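Local coordinates for SUMO-1 cysteine protease S273R (African swine fever virus pig/Kenya/KEN-50/1950, PDB 6LJ9), which is a cysteine protease that probably matures the viral pp220 and pp62 polyproteins into core-shell proteins and dampens host innate immune responses, at residues Gly154-Thr159 / Lys167-Ile172. Sequence-based numbering, arbitrary orientation.
Sequences GCVLNT and KHWVAI
Asn158 sets its CG anti to the backbone N (chi1 -168°), directing the carboxamide toward the 167-172 segment, where chi2 (-16°) sets OD1 to meet the backbone of His168; Thr159 holds OG1 between its own backbone N and carbonyl carbon (chi1 60°), within reach of the same residue. Asn158 OD1 accepts His168 N at 3.0 Å, the donor standing well above the amide plane, and also takes the N-H of Asp160. Thr159 doubles its hold on His168 O: its backbone N donates nearly straight at 3.0 Å, while OG1 donates to the same oxygen from 3.2 Å. OG1 also lies 3.4 Å from His168 CB, near the plane of the imidazole at its edge, and the two side chains run alongside each other in the same direction. The segments lie on the two strands, 152-158 and 169-175, of an antiparallel beta hairpin in the central sheet of a Ulp1-like cysteine protease, and the probable catalytic histidine, His168, immediately precedes the second strand. His168 NE2 bonds to Asn187 OD1, and its side chain touches the inferred nucleophile Cys232. Along the strands, Cys155 and Ile172 exchange two backbone bonds, as do Leu157 and Val170. On the face bearing Leu157, the leucine straddles its neighbours: CD1 meets Val170 CG2 at 3.6 Å, and CD2 meets Ile172 CD1 at 3.6 Å. Thr159 CG2 adds to this apolar cluster by touching both Val170 methyls, and Tyr185 of strand 181-186 packs beside it. On the other face, Val156 CG1 comes obliquely to Trp169 CE3 at 3.6 Å, and Asn158 CB sits over one indole face toward its rim. Helices 90-103 and 232-244 pack against Val156 and Trp169 through Ile93 and Ser236, while Trp169 NE1 bonds to Leu88 O.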
ATOM      1  N   GLY B 154      -1.322  -1.389  14.250  1.00 22.55           N
ATOM      2  CA  GLY B 154      -1.900  -0.263  14.955  1.00 14.76           C
ATOM      3  C   GLY B 154      -2.884  -0.660  16.034  1.00 22.43           C
ATOM      4  O   GLY B 154      -3.683  -1.580  15.848  1.00 26.50           O
ATOM      5  N   CYS B 155      -2.838   0.035  17.168  1.00 22.62           N
ATOM      6  CA  CYS B 155      -3.738  -0.267  18.269  1.00 17.05           C
ATOM      7  C   CYS B 155      -3.876   0.965  19.150  1.00 29.30           C
ATOM      8  O   CYS B 155      -2.924   1.730  19.325  1.00 32.93           O
ATOM      9  CB  CYS B 155      -3.236  -1.461  19.089  1.00 34.31           C
ATOM     10  SG  CYS B 155      -4.542  -2.384  19.922  1.00 75.92           S
ATOM     11  N   VAL B 156      -5.076   1.148  19.693  1.00 17.20           N
ATOM     12  CA  VAL B 156      -5.378   2.215  20.639  1.00 16.86           C
ATOM     13  C   VAL B 156      -5.843   1.567  21.933  1.00 23.91           C
ATOM     14  O   VAL B 156      -6.747   0.725  21.916  1.00 27.40           O
ATOM     15  CB  VAL B 156      -6.451   3.176  20.095  1.00 22.43           C
ATOM     16  CG1 VAL B 156      -6.739   4.275  21.103  1.00 20.32           C
ATOM     17  CG2 VAL B 156      -6.019   3.761  18.761  1.00 16.83           C
ATOM     18  N   LEU B 157      -5.229   1.953  23.049  1.00 22.32           N
ATOM     19  CA  LEU B 157      -5.510   1.330  24.333  1.00 29.72           C
ATOM     20  C   LEU B 157      -5.801   2.388  25.389  1.00 35.73           C
ATOM     21  O   LEU B 157      -5.432   3.557  25.252  1.00 37.54           O
ATOM     22  CB  LEU B 157      -4.351   0.433  24.790  1.00 36.25           C
ATOM     23  CG  LEU B 157      -2.970   1.063  24.948  1.00 43.40           C
ATOM     24  CD1 LEU B 157      -2.606   1.194  26.419  1.00 53.59           C
ATOM     25  CD2 LEU B 157      -1.934   0.241  24.206  1.00 44.74           C
ATOM     26  N   ASN B 158      -6.472   1.949  26.451  1.00 34.05           N
ATOM     27  CA  ASN B 158      -6.870   2.811  27.556  1.00 37.74           C
ATOM     28  C   ASN B 158      -5.905   2.602  28.716  1.00 41.90           C
ATOM     29  O   ASN B 158      -5.723   1.472  29.180  1.00 48.37           O
ATOM     30  CB  ASN B 158      -8.305   2.504  27.986  1.00 47.92           C
ATOM     31  CG  ASN B 158      -8.876   3.551  28.923  1.00 54.99           C
ATOM     32  OD1 ASN B 158      -8.144   4.358  29.495  1.00 62.60           O
ATOM     33  ND2 ASN B 158     -10.193   3.540  29.086  1.00 51.68           N
ATOM     34  N   THR B 159      -5.294   3.689  29.184  1.00 50.71           N
ATOM     35  CA  THR B 159      -4.348   3.641  30.292  1.00 50.36           C
ATOM     36  C   THR B 159      -5.024   3.751  31.652  1.00 52.88           C
ATOM     37  O   THR B 159      -4.341   4.005  32.649  1.00 53.31           O
ATOM     38  CB  THR B 159      -3.305   4.752  30.150  1.00 59.00           C
ATOM     39  OG1 THR B 159      -3.958   6.027  30.146  1.00 56.87           O
ATOM     40  CG2 THR B 159      -2.520   4.584  28.861  1.00 63.85           C
ATOM     41  N   LYS B 167     -10.539   7.431  31.725  1.00 83.76           N
ATOM     42  CA  LYS B 167     -10.262   6.990  30.365  1.00 75.83           C
ATOM     43  C   LYS B 167      -9.260   7.918  29.689  1.00 70.61           C
ATOM     44  O   LYS B 167      -9.477   9.130  29.610  1.00 48.02           O
ATOM     45  CB  LYS B 167     -11.561   6.935  29.563  1.00 69.25           C
ATOM     46  CG  LYS B 167     -11.362   6.767  28.067  1.00 64.16           C
ATOM     47  CD  LYS B 167     -12.685   6.862  27.325  1.00 63.56           C
ATOM     48  CE  LYS B 167     -13.635   5.754  27.745  1.00 68.63           C
ATOM     49  NZ  LYS B 167     -14.926   5.821  27.004  1.00 68.05           N
ATOM     50  N   HIS B 168      -8.163   7.343  29.200  1.00 66.57           N
ATOM     51  CA  HIS B 168      -7.153   8.089  28.455  1.00 62.61           C
ATOM     52  C   HIS B 168      -6.617   7.181  27.359  1.00 54.57           C
ATOM     53  O   HIS B 168      -5.948   6.183  27.648  1.00 46.28           O
ATOM     54  CB  HIS B 168      -6.024   8.572  29.366  1.00 58.70           C
ATOM     55  CG  HIS B 168      -5.043   9.474  28.682  1.00 63.32           C
ATOM     56  ND1 HIS B 168      -5.269  10.822  28.509  1.00 70.65           N
ATOM     57  CD2 HIS B 168      -3.838   9.218  28.121  1.00 68.39           C
ATOM     58  CE1 HIS B 168      -4.242  11.361  27.875  1.00 69.41           C
ATOM     59  NE2 HIS B 168      -3.361  10.409  27.627  1.00 70.73           N
ATOM     60  N   TRP B 169      -6.910   7.522  26.108  1.00 27.15           N
ATOM     61  CA  TRP B 169      -6.480   6.710  24.981  1.00 36.25           C
ATOM     62  C   TRP B 169      -5.060   7.068  24.566  1.00 36.06           C
ATOM     63  O   TRP B 169      -4.700   8.245  24.478  1.00 28.41           O
ATOM     64  CB  TRP B 169      -7.424   6.894  23.794  1.00 25.09           C
ATOM     65  CG  TRP B 169      -8.843   6.506  24.073  1.00 35.89           C
ATOM     66  CD1 TRP B 169      -9.894   7.345  24.305  1.00 32.42           C
ATOM     67  CD2 TRP B 169      -9.369   5.175  24.147  1.00 32.87           C
ATOM     68  NE1 TRP B 169     -11.040   6.619  24.518  1.00 33.20           N
ATOM     69  CE2 TRP B 169     -10.745   5.284  24.427  1.00 31.02           C
ATOM     70  CE3 TRP B 169      -8.809   3.903  24.004  1.00 25.72           C
ATOM     71  CZ2 TRP B 169     -11.570   4.169  24.567  1.00 27.35           C
ATOM     72  CZ3 TRP B 169      -9.629   2.798  24.142  1.00 21.34           C
ATOM     73  CH2 TRP B 169     -10.994   2.937  24.421  1.00 30.22           C
ATOM     74  N   VAL B 170      -4.252   6.039  24.313  1.00 24.33           N
ATOM     75  CA  VAL B 170      -2.926   6.197  23.733  1.00 26.26           C
ATOM     76  C   VAL B 170      -2.807   5.227  22.566  1.00 22.10           C
ATOM     77  O   VAL B 170      -3.523   4.226  22.483  1.00 24.92           O
ATOM     78  CB  VAL B 170      -1.793   5.960  24.756  1.00 29.24           C
ATOM     79  CG1 VAL B 170      -1.890   6.955  25.905  1.00 25.48           C
ATOM     80  CG2 VAL B 170      -1.838   4.537  25.274  1.00 18.95           C
ATOM     81  N   ALA B 171      -1.892   5.538  21.654  1.00 27.26           N
ATOM     82  CA  ALA B 171      -1.722   4.772  20.430  1.00 22.67           C
ATOM     83  C   ALA B 171      -0.427   3.971  20.466  1.00 25.91           C
ATOM     84  O   ALA B 171       0.564   4.383  21.076  1.00 26.89           O
ATOM     85  CB  ALA B 171      -1.726   5.690  19.203  1.00 17.74           C
ATOM     86  N   ILE B 172      -0.452   2.813  19.807  1.00 20.89           N
ATOM     87  CA  ILE B 172       0.727   1.981  19.599  1.00 20.01           C
ATOM     88  C   ILE B 172       0.812   1.655  18.116  1.00 20.37           C
ATOM     89  O   ILE B 172      -0.149   1.139  17.535  1.00 28.38           O
ATOM     90  CB  ILE B 172       0.687   0.687  20.437  1.00 26.41           C
ATOM     91  CG1 ILE B 172       1.005   0.988  21.904  1.00 35.19           C
ATOM     92  CG2 ILE B 172       1.651  -0.351  19.873  1.00 25.86           C
ATOM     93  CD1 ILE B 172       1.312  -0.246  22.736  1.00 46.51           C
TER